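Local coordinates for putative drug/sodium antiporter (PDB 4Z3N), which is a MATE-family membrane transporter linked to transport of the genotoxin colibactin and probably works as an antiporter, at residues 302-306 with 343-348; 309-314 with 390-394; 280-285 with 431-436; 294-298 with 358-363. All coordinates share one frame. Numbering follows the deposited sequence.

Contact 1. Residues 302-306 with 343-348; sequences IITPM and IVLVLA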
# COMPACT_ATOMS: atom_id res chain seq x y z
N ILE A 302 -6.65 6.58 -8.52
CA ILE A 302 -6.23 7.98 -8.60
C ILE A 302 -5.05 8.25 -7.68
O ILE A 302 -4.19 9.10 -7.93
CB ILE A 302 -7.40 8.92 -8.23
CG1 ILE A 302 -8.46 8.93 -9.34
CG2 ILE A 302 -6.89 10.35 -7.94
CD1 ILE A 302 -9.74 9.63 -8.93
N ILE A 303 -5.02 7.47 -6.61
CA ILE A 303 -4.06 7.70 -5.54
C ILE A 303 -2.74 6.95 -5.80
O ILE A 303 -1.72 7.23 -5.16
CB ILE A 303 -4.74 7.29 -4.20
CG1 ILE A 303 -5.90 8.23 -3.90
CG2 ILE A 303 -3.75 7.14 -3.05
CD1 ILE A 303 -6.77 7.76 -2.76
N THR A 304 -2.76 6.03 -6.76
CA THR A 304 -1.62 5.12 -6.97
C THR A 304 -0.34 5.84 -7.43
O THR A 304 0.74 5.46 -7.00
CB THR A 304 -1.96 3.96 -7.97
OG1 THR A 304 -2.68 4.45 -9.10
CG2 THR A 304 -2.81 2.90 -7.30
N PRO A 305 -0.45 6.88 -8.29
CA PRO A 305 0.75 7.62 -8.69
C PRO A 305 1.49 8.24 -7.50
O PRO A 305 2.71 8.42 -7.55
CB PRO A 305 0.19 8.70 -9.64
CG PRO A 305 -1.23 8.78 -9.35
CD PRO A 305 -1.66 7.41 -8.94
N MET A 306 0.77 8.55 -6.43
CA MET A 306 1.39 9.06 -5.22
C MET A 306 2.10 7.95 -4.41
O MET A 306 3.10 8.21 -3.71
CB MET A 306 0.34 9.78 -4.38
CG MET A 306 0.51 9.69 -2.90
SD MET A 306 -1.13 9.78 -2.13
CE MET A 306 -1.84 11.20 -2.97
N ILE A 343 -0.02 15.55 -10.34
CA ILE A 343 -0.67 14.41 -10.96
C ILE A 343 -2.04 14.07 -10.33
O ILE A 343 -3.02 13.91 -11.05
CB ILE A 343 0.23 13.18 -10.89
CG1 ILE A 343 1.64 13.57 -11.34
CG2 ILE A 343 -0.39 12.01 -11.68
CD1 ILE A 343 2.61 12.41 -11.52
N VAL A 344 -2.10 13.95 -9.00
CA VAL A 344 -3.35 13.53 -8.38
C VAL A 344 -4.46 14.58 -8.55
O VAL A 344 -5.64 14.23 -8.67
CB VAL A 344 -3.18 13.21 -6.87
CG1 VAL A 344 -4.53 13.04 -6.20
CG2 VAL A 344 -2.35 11.96 -6.68
N LEU A 345 -4.09 15.87 -8.57
CA LEU A 345 -5.07 16.92 -8.80
C LEU A 345 -5.78 16.76 -10.17
O LEU A 345 -7.02 16.85 -10.26
CB LEU A 345 -4.41 18.28 -8.69
CG LEU A 345 -5.28 19.49 -9.05
CD1 LEU A 345 -6.37 19.69 -7.98
CD2 LEU A 345 -4.41 20.75 -9.26
N VAL A 346 -4.98 16.51 -11.20
CA VAL A 346 -5.50 16.19 -12.54
C VAL A 346 -6.43 14.96 -12.54
O VAL A 346 -7.53 15.01 -13.08
CB VAL A 346 -4.34 15.98 -13.54
CG1 VAL A 346 -4.87 15.47 -14.90
CG2 VAL A 346 -3.59 17.28 -13.70
N LEU A 347 -6.00 13.86 -11.93
CA LEU A 347 -6.82 12.66 -11.90
C LEU A 347 -8.10 12.88 -11.10
O LEU A 347 -9.16 12.33 -11.43
CB LEU A 347 -6.03 11.48 -11.33
CG LEU A 347 -4.90 11.05 -12.26
CD1 LEU A 347 -4.19 9.85 -11.70
CD2 LEU A 347 -5.48 10.72 -13.61
N ALA A 348 -7.99 13.71 -10.06
CA ALA A 348 -9.12 14.06 -9.22
C ALA A 348 -10.18 14.89 -9.97
O ALA A 348 -11.37 14.59 -9.92
CB ALA A 348 -8.62 14.81 -7.98
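Two transmembrane helices of the C-terminal half of the MATE fold, 286-322 and 326-358, run side by side here in opposite directions: the short segments have axes 8.7 Å apart at 176°. Only residues 323-325 separate them in the chain, so they form a helical hairpin. Leu347 is the register partner of Ile302, with 5.8 Å between their CA atoms.

Apolar contacts carry the interface. Ile302 CG2 lies 3.7 Å from Leu347 CB and 4.0 Å from Val344 CG1, which places the isoleucine between residues on successive turns of the other helix. Pro305 points its ring at the same helix: its CB is 3.9 Å from Ile343 CG2, and its CG is 3.9 Å from Leu347 CD1. Met306 starts sideways but brings CE back to 3.8 Å from Val344 CG2; on its other flank it touches Ala387 and Leu390 of helix 382-399.

The backbone contributes through the kink at the proline. Pro305 has no NH to give, and Met306 N makes only a weak bond to Ile303 O (3.1 Å) in place of the regular one to Ile302 O; that carbonyl oxygen lies 3.6 Å from Val344 CG2. The Thr304 hydroxyl bonds to Phe301 O, the carbonyl that a proline nitrogen cannot serve.

With apolar contacts alone joining the segments, the fit between them rests on complementary apolar surfaces and not on directional bonds.

Contact 2. Residues 309-314 with 390-394; sequences IATALL and LLASE
Both segments are regular alpha-helix, with phi between -54° and -76° and psi between -32° and -50°, and belong to membrane-spanning helices 286-322 and 382-399 of the MATE fold's C-terminal bundle. They run roughly parallel, at 29° (signed crossing angle -29°), with axes 9.4 Å apart at closest. The register sets Ala310 CA 5.8 Å from Leu391 CA and, one turn on, Leu314 CA 6.0 Å from Glu394 CA.

Ala310 directs its CB toward the other helix and, being small, admits its neighbours closely. Leu391 (m, t) bends its end inward, putting CD2 3.6 Å from Ala310 CA and 3.8 Å from Ala310 CB. Leu313 (t, p) adds its CD2, 4.2 Å from Leu391 CD2, while Leu314 CD1 reaches 3.9 Å from Glu394 O.

Glu394 is buried and has the most surface covered. Its chi angles of -154°, 69° and -5° carry its carboxylate across to the other helix, where Leu314 CB lies 4.0 Å from its OE2, and Ile90 of helix 75-101 also touches it. This is close packing between bundle helices around an acidic side chain. Glu394 CG approaches Ala310 O to 3.0 Å, and Glu394 OE2 stands 3.3 Å from that same oxygen without a hydrogen bond.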
# COMPACT_ATOMS: atom_id res chain seq x y z
N ILE A 309 5.50 7.50 -6.33
CA ILE A 309 6.43 8.55 -5.91
C ILE A 309 6.95 8.35 -4.46
O ILE A 309 8.14 8.55 -4.18
CB ILE A 309 5.76 9.95 -6.07
CG1 ILE A 309 5.31 10.14 -7.52
CG2 ILE A 309 6.70 11.07 -5.64
CD1 ILE A 309 4.53 11.41 -7.77
N ALA A 310 6.06 7.93 -3.56
CA ALA A 310 6.42 7.60 -2.18
C ALA A 310 7.54 6.59 -2.12
O ALA A 310 8.46 6.72 -1.28
CB ALA A 310 5.20 7.07 -1.41
N THR A 311 7.46 5.56 -2.96
CA THR A 311 8.44 4.48 -2.89
C THR A 311 9.79 5.04 -3.32
O THR A 311 10.82 4.66 -2.75
CB THR A 311 8.09 3.21 -3.80
OG1 THR A 311 8.12 3.55 -5.19
CG2 THR A 311 6.77 2.58 -3.42
N ALA A 312 9.77 5.96 -4.29
CA ALA A 312 10.98 6.56 -4.85
C ALA A 312 11.64 7.47 -3.83
O ALA A 312 12.86 7.60 -3.78
CB ALA A 312 10.66 7.34 -6.12
N LEU A 313 10.79 8.08 -3.00
CA LEU A 313 11.21 9.07 -2.03
C LEU A 313 11.89 8.42 -0.85
O LEU A 313 12.79 9.02 -0.24
CB LEU A 313 10.01 9.90 -1.56
CG LEU A 313 10.36 10.94 -0.49
CD1 LEU A 313 11.25 12.07 -1.07
CD2 LEU A 313 9.12 11.50 0.12
N LEU A 314 11.47 7.20 -0.51
CA LEU A 314 12.09 6.44 0.57
C LEU A 314 13.60 6.21 0.29
O LEU A 314 14.47 6.49 1.12
CB LEU A 314 11.36 5.10 0.77
CG LEU A 314 11.86 4.30 1.98
CD1 LEU A 314 10.92 4.46 3.13
CD2 LEU A 314 12.04 2.84 1.64
N LEU A 390 0.91 11.98 3.52
CA LEU A 390 1.36 10.62 3.21
C LEU A 390 2.86 10.53 2.81
O LEU A 390 3.55 9.60 3.22
CB LEU A 390 0.47 10.03 2.13
CG LEU A 390 0.78 8.55 1.86
CD1 LEU A 390 -0.49 7.79 1.82
CD2 LEU A 390 1.56 8.34 0.56
N LEU A 391 3.36 11.49 2.03
CA LEU A 391 4.79 11.58 1.74
C LEU A 391 5.60 11.98 2.99
O LEU A 391 6.73 11.50 3.19
CB LEU A 391 5.05 12.57 0.59
CG LEU A 391 4.54 12.14 -0.80
CD1 LEU A 391 4.68 13.25 -1.86
CD2 LEU A 391 5.21 10.82 -1.26
N ALA A 392 5.03 12.84 3.83
CA ALA A 392 5.67 13.12 5.12
C ALA A 392 5.89 11.83 5.92
O ALA A 392 6.92 11.69 6.58
CB ALA A 392 4.84 14.12 5.93
N SER A 393 4.94 10.90 5.85
CA SER A 393 5.08 9.59 6.53
C SER A 393 6.22 8.74 5.98
O SER A 393 6.94 8.07 6.72
CB SER A 393 3.79 8.79 6.45
OG SER A 393 2.86 9.26 7.40
N GLU A 394 6.36 8.75 4.66
CA GLU A 394 7.42 8.04 3.98
C GLU A 394 8.79 8.58 4.44
O GLU A 394 9.72 7.80 4.67
CB GLU A 394 7.25 8.18 2.47
CG GLU A 394 7.87 7.05 1.65
CD GLU A 394 7.11 5.74 1.82
OE1 GLU A 394 6.18 5.71 2.66
OE2 GLU A 394 7.44 4.73 1.13

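Contact 3. Residues 280-285 with 431-436; sequences FIVRLD and RITGVY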
# COMPACT_ATOMS: atom_id res chain seq x y z
N PHE A 280 -20.74 4.71 9.83
CA PHE A 280 -21.55 5.91 9.72
C PHE A 280 -22.43 5.92 8.44
O PHE A 280 -23.63 6.23 8.50
CB PHE A 280 -20.65 7.15 9.75
CG PHE A 280 -20.34 7.66 11.14
CD1 PHE A 280 -21.25 8.44 11.82
CD2 PHE A 280 -19.11 7.41 11.74
CE1 PHE A 280 -20.97 8.93 13.09
CE2 PHE A 280 -18.82 7.89 13.01
CZ PHE A 280 -19.75 8.65 13.69
N ILE A 281 -21.83 5.58 7.30
CA ILE A 281 -22.54 5.66 6.03
C ILE A 281 -23.77 4.75 6.02
O ILE A 281 -24.83 5.13 5.51
CB ILE A 281 -21.60 5.28 4.85
CG1 ILE A 281 -20.43 6.25 4.77
CG2 ILE A 281 -22.34 5.32 3.54
CD1 ILE A 281 -20.84 7.67 4.46
N VAL A 282 -23.62 3.57 6.59
CA VAL A 282 -24.64 2.53 6.57
C VAL A 282 -25.83 2.86 7.50
O VAL A 282 -26.98 2.71 7.11
CB VAL A 282 -24.03 1.15 6.97
CG1 VAL A 282 -24.79 0.54 8.12
CG2 VAL A 282 -23.99 0.20 5.78
N ARG A 283 -25.52 3.32 8.71
CA ARG A 283 -26.54 3.70 9.68
C ARG A 283 -27.32 4.94 9.24
O ARG A 283 -28.39 5.22 9.77
CB ARG A 283 -25.90 3.95 11.06
CG ARG A 283 -26.86 4.47 12.12
CD ARG A 283 -26.38 4.17 13.54
NE ARG A 283 -25.74 5.32 14.17
CZ ARG A 283 -26.38 6.28 14.82
NH1 ARG A 283 -27.70 6.25 14.93
NH2 ARG A 283 -25.70 7.28 15.37
N LEU A 284 -26.81 5.68 8.26
CA LEU A 284 -27.50 6.88 7.79
C LEU A 284 -28.32 6.65 6.52
O LEU A 284 -29.52 6.92 6.50
CB LEU A 284 -26.52 8.02 7.56
CG LEU A 284 -25.99 8.72 8.81
CD1 LEU A 284 -24.99 9.82 8.42
CD2 LEU A 284 -27.14 9.28 9.64
N ASP A 285 -27.66 6.24 5.44
CA ASP A 285 -28.35 5.74 4.26
C ASP A 285 -27.61 4.58 3.57
O ASP A 285 -26.49 4.73 3.09
CB ASP A 285 -28.59 6.90 3.28
CG ASP A 285 -29.39 6.50 2.06
OD1 ASP A 285 -29.10 5.44 1.46
OD2 ASP A 285 -30.31 7.26 1.69
N ARG A 431 -26.41 15.10 7.08
CA ARG A 431 -26.35 13.67 7.38
C ARG A 431 -25.22 12.95 6.66
O ARG A 431 -24.10 12.88 7.18
CB ARG A 431 -27.69 13.00 7.07
CG ARG A 431 -28.89 13.68 7.73
CD ARG A 431 -30.17 12.84 7.61
NE ARG A 431 -30.68 12.40 8.91
CZ ARG A 431 -30.89 11.13 9.27
NH1 ARG A 431 -30.65 10.14 8.41
NH2 ARG A 431 -31.35 10.86 10.48
N ILE A 432 -25.45 12.53 5.43
CA ILE A 432 -24.39 11.91 4.65
C ILE A 432 -23.42 12.99 4.17
O ILE A 432 -22.21 12.76 4.13
CB ILE A 432 -24.97 11.10 3.48
CG1 ILE A 432 -25.69 9.85 4.01
CG2 ILE A 432 -23.89 10.74 2.47
CD1 ILE A 432 -24.77 8.82 4.60
N THR A 433 -23.94 14.16 3.83
CA THR A 433 -23.12 15.31 3.45
C THR A 433 -22.16 15.67 4.57
O THR A 433 -21.06 16.19 4.33
CB THR A 433 -23.97 16.55 3.10
OG1 THR A 433 -24.55 16.37 1.80
CG2 THR A 433 -23.14 17.80 3.07
N GLY A 434 -22.59 15.39 5.80
CA GLY A 434 -21.78 15.65 6.98
C GLY A 434 -20.63 14.66 7.11
O GLY A 434 -19.56 15.04 7.52
N VAL A 435 -20.88 13.40 6.78
CA VAL A 435 -19.82 12.42 6.74
C VAL A 435 -18.73 12.85 5.76
O VAL A 435 -17.55 12.95 6.12
CB VAL A 435 -20.35 11.03 6.31
CG1 VAL A 435 -19.22 10.01 6.30
CG2 VAL A 435 -21.50 10.57 7.21
N TYR A 436 -19.13 13.11 4.52
CA TYR A 436 -18.21 13.51 3.47
C TYR A 436 -17.31 14.67 3.91
O TYR A 436 -16.08 14.62 3.73
CB TYR A 436 -18.98 13.91 2.23
CG TYR A 436 -19.83 12.83 1.62
CD1 TYR A 436 -19.58 11.49 1.87
CD2 TYR A 436 -20.87 13.16 0.77
CE1 TYR A 436 -20.36 10.50 1.27
CE2 TYR A 436 -21.66 12.20 0.17
CZ TYR A 436 -21.40 10.87 0.43
OH TYR A 436 -22.19 9.93 -0.18
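Leu284 overlaps the start of helix 432-453: its CB is 3.5 Å from Ile432 CD1, its CD1 is 3.4 Å from Arg431 O and 3.8 Å from Val435 CG2, and it has more surface covered than any other residue here. The contact joins the C-terminal end of helix 250-284 to the N-terminal end of helix 432-453, the first and last membrane helices of the C-terminal six-helix bundle of a MATE transporter. The short segments run antiparallel, at 171° with axes 10.1 Å apart, a spacing filled by branched aliphatic side chains.

One turn before Leu284, Ile281 continues the apolar seam. Its m, m rotamer turns CD1 inward to 4.1 Å from Ile432 CD1, and the same methyl approaches the Tyr436 ring obliquely, 4.3 Å from CE1. Ile432 also touches Ala288 of helix 286-322 and Tyr371 of helix 366-379, so the seam merges with neighbouring helices.

Polar groups gather at the helix ends. Asp285, at phi -143° and psi 121°, has left the helix and occupies the N-cap of the next; its OD1 accepts from Asn287 N, and its OD2 is hydrogen-bonded to Tyr371 OH. The Arg431 guanidinium has Leu284 CD2 over one face, with NH1 3.8 Å from that methyl. Deeper in the seam, the tightest side-chain approach is Ile281 CD1 to Val435 CG1, at 3.4 Å.

Contact 4. Residues 294-298 with 358-363; sequences LTGRI and MYPLFT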
# COMPACT_ATOMS: atom_id res chain seq x y z
N LEU A 294 -18.89 1.56 -5.19
CA LEU A 294 -18.61 1.87 -6.59
C LEU A 294 -17.39 2.80 -6.74
O LEU A 294 -16.53 2.58 -7.60
CB LEU A 294 -19.84 2.49 -7.25
CG LEU A 294 -21.08 1.60 -7.48
CD1 LEU A 294 -22.20 2.43 -8.07
CD2 LEU A 294 -20.78 0.43 -8.39
N THR A 295 -17.30 3.83 -5.90
CA THR A 295 -16.23 4.82 -6.04
C THR A 295 -14.86 4.28 -5.65
O THR A 295 -13.84 4.68 -6.22
CB THR A 295 -16.51 6.08 -5.19
OG1 THR A 295 -16.35 5.78 -3.80
CG2 THR A 295 -17.89 6.59 -5.45
N GLY A 296 -14.86 3.34 -4.71
CA GLY A 296 -13.65 2.87 -4.05
C GLY A 296 -12.49 2.42 -4.92
O GLY A 296 -11.37 2.87 -4.69
N ARG A 297 -12.73 1.53 -5.88
CA ARG A 297 -11.62 1.09 -6.72
C ARG A 297 -11.06 2.31 -7.47
O ARG A 297 -9.84 2.47 -7.54
CB ARG A 297 -12.05 -0.00 -7.71
CG ARG A 297 -12.25 -1.40 -7.13
CD ARG A 297 -12.73 -2.38 -8.22
NE ARG A 297 -13.75 -3.32 -7.74
CZ ARG A 297 -14.44 -4.15 -8.53
NH1 ARG A 297 -14.22 -4.16 -9.84
NH2 ARG A 297 -15.35 -4.96 -8.01
N ILE A 298 -11.94 3.16 -7.99
CA ILE A 298 -11.53 4.31 -8.79
C ILE A 298 -10.79 5.34 -7.93
O ILE A 298 -9.76 5.86 -8.33
CB ILE A 298 -12.74 5.00 -9.48
CG1 ILE A 298 -13.42 4.03 -10.45
CG2 ILE A 298 -12.29 6.25 -10.25
CD1 ILE A 298 -14.59 4.67 -11.18
N MET A 358 -20.53 8.90 -15.60
CA MET A 358 -19.93 7.59 -15.38
C MET A 358 -20.73 6.69 -14.44
O MET A 358 -20.96 5.52 -14.74
CB MET A 358 -18.50 7.76 -14.85
CG MET A 358 -17.74 6.48 -14.58
SD MET A 358 -16.02 6.88 -14.18
CE MET A 358 -16.25 8.02 -12.83
N TYR A 359 -21.15 7.23 -13.30
CA TYR A 359 -21.78 6.40 -12.27
C TYR A 359 -23.17 5.85 -12.61
O TYR A 359 -23.48 4.72 -12.22
CB TYR A 359 -21.81 7.15 -10.95
CG TYR A 359 -20.44 7.09 -10.34
CD1 TYR A 359 -19.92 5.87 -9.91
CD2 TYR A 359 -19.63 8.22 -10.26
CE1 TYR A 359 -18.65 5.80 -9.39
CE2 TYR A 359 -18.36 8.16 -9.74
CZ TYR A 359 -17.88 6.94 -9.30
OH TYR A 359 -16.62 6.86 -8.77
N PRO A 360 -24.02 6.65 -13.29
CA PRO A 360 -25.31 6.13 -13.77
C PRO A 360 -25.14 4.85 -14.59
O PRO A 360 -25.99 3.98 -14.54
CB PRO A 360 -25.84 7.27 -14.62
CG PRO A 360 -25.26 8.50 -13.98
CD PRO A 360 -23.88 8.10 -13.54
N LEU A 361 -24.04 4.73 -15.33
CA LEU A 361 -23.76 3.50 -16.06
C LEU A 361 -23.50 2.30 -15.16
O LEU A 361 -23.64 1.16 -15.58
CB LEU A 361 -22.55 3.68 -16.99
CG LEU A 361 -22.50 4.90 -17.91
CD1 LEU A 361 -21.17 4.90 -18.64
CD2 LEU A 361 -23.66 4.92 -18.89
N PHE A 362 -23.06 2.54 -13.93
CA PHE A 362 -22.70 1.46 -13.01
C PHE A 362 -23.89 0.90 -12.21
O PHE A 362 -23.83 -0.21 -11.68
CB PHE A 362 -21.58 1.93 -12.07
CG PHE A 362 -20.24 2.06 -12.75
CD1 PHE A 362 -20.07 1.64 -14.06
CD2 PHE A 362 -19.14 2.59 -12.08
CE1 PHE A 362 -18.84 1.74 -14.70
CE2 PHE A 362 -17.90 2.70 -12.71
CZ PHE A 362 -17.75 2.27 -14.02
N THR A 363 -24.95 1.70 -12.11
CA THR A 363 -26.10 1.34 -11.31
C THR A 363 -27.34 2.02 -11.87
O THR A 363 -27.26 3.13 -12.40
CB THR A 363 -25.94 1.75 -9.84
OG1 THR A 363 -27.21 1.63 -9.17
CG2 THR A 363 -25.46 3.19 -9.72
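Leu294, Tyr359 and Ile298 bury the most surface where helix 286-322 of the MATE C-terminal bundle meets the turn between helices 326-358 and 366-379. This is a helix-to-connection contact: residues 359-362 have helical phi and psi but lack the regular bonds, and Phe362 N bonds to Tyr359 O at 2.8 Å, a three-residue spacing that marks a tighter turn.

Leu294 and Ile298, one helical turn apart and both in the m, t rotamer, point at this turn. Leu294 extends along it: CB is 4.1 Å from Tyr359 CE1, CD2 4.1 Å from Phe362 CB, and CD1 3.7 Å from Thr363 CG2. Ile298 gathers three partners round one methyl, CD1, which lies 4.0 Å from Met358 SD, 3.8 Å from Tyr359 OH and 4.1 Å from Phe362 CE2, meeting the phenylalanine ring at its edge.

Tyr359 starts sideways from its backbone, but its ring comes inward and meets Leu294 CB and Ile298 CD1, both obliquely. Its hydroxyl is hydrogen-bonded to His351 of helix 326-358, so this polar end is satisfied although it packs against carbon. Thr295 likewise looks elsewhere for polar partners, its OG1 bonding to Gln375 and Asp299. Towards the tyrosine it offers carbon: Tyr359 OH stands 3.4 Å from Thr295 CA and 3.6 Å from Thr295 CG2.

From the N-terminal side, the chain meets the first segments of contacts 3, 4, 1 and 2 in that order, the last three along helix 286-322. Contact 1 closes first, at 343-348, nested inside contact 4, which closes at 358-363. Contact 2 closes at 390-394 and crosses both, because its segments alternate with theirs. Contact 3 closes last, at 431-436, and encloses the other three. Helix 286-322 is thus tied to helix 326-358, to the turn that follows and to helix 382-399, while contact 3 joins helices 250-284 and 432-453. Contacts 1 and 2 touch directly, with Met306 CG 3.9 Å from Leu390 CD2; contacts 3 and 4 stay about 8 Å apart at their nearest atoms.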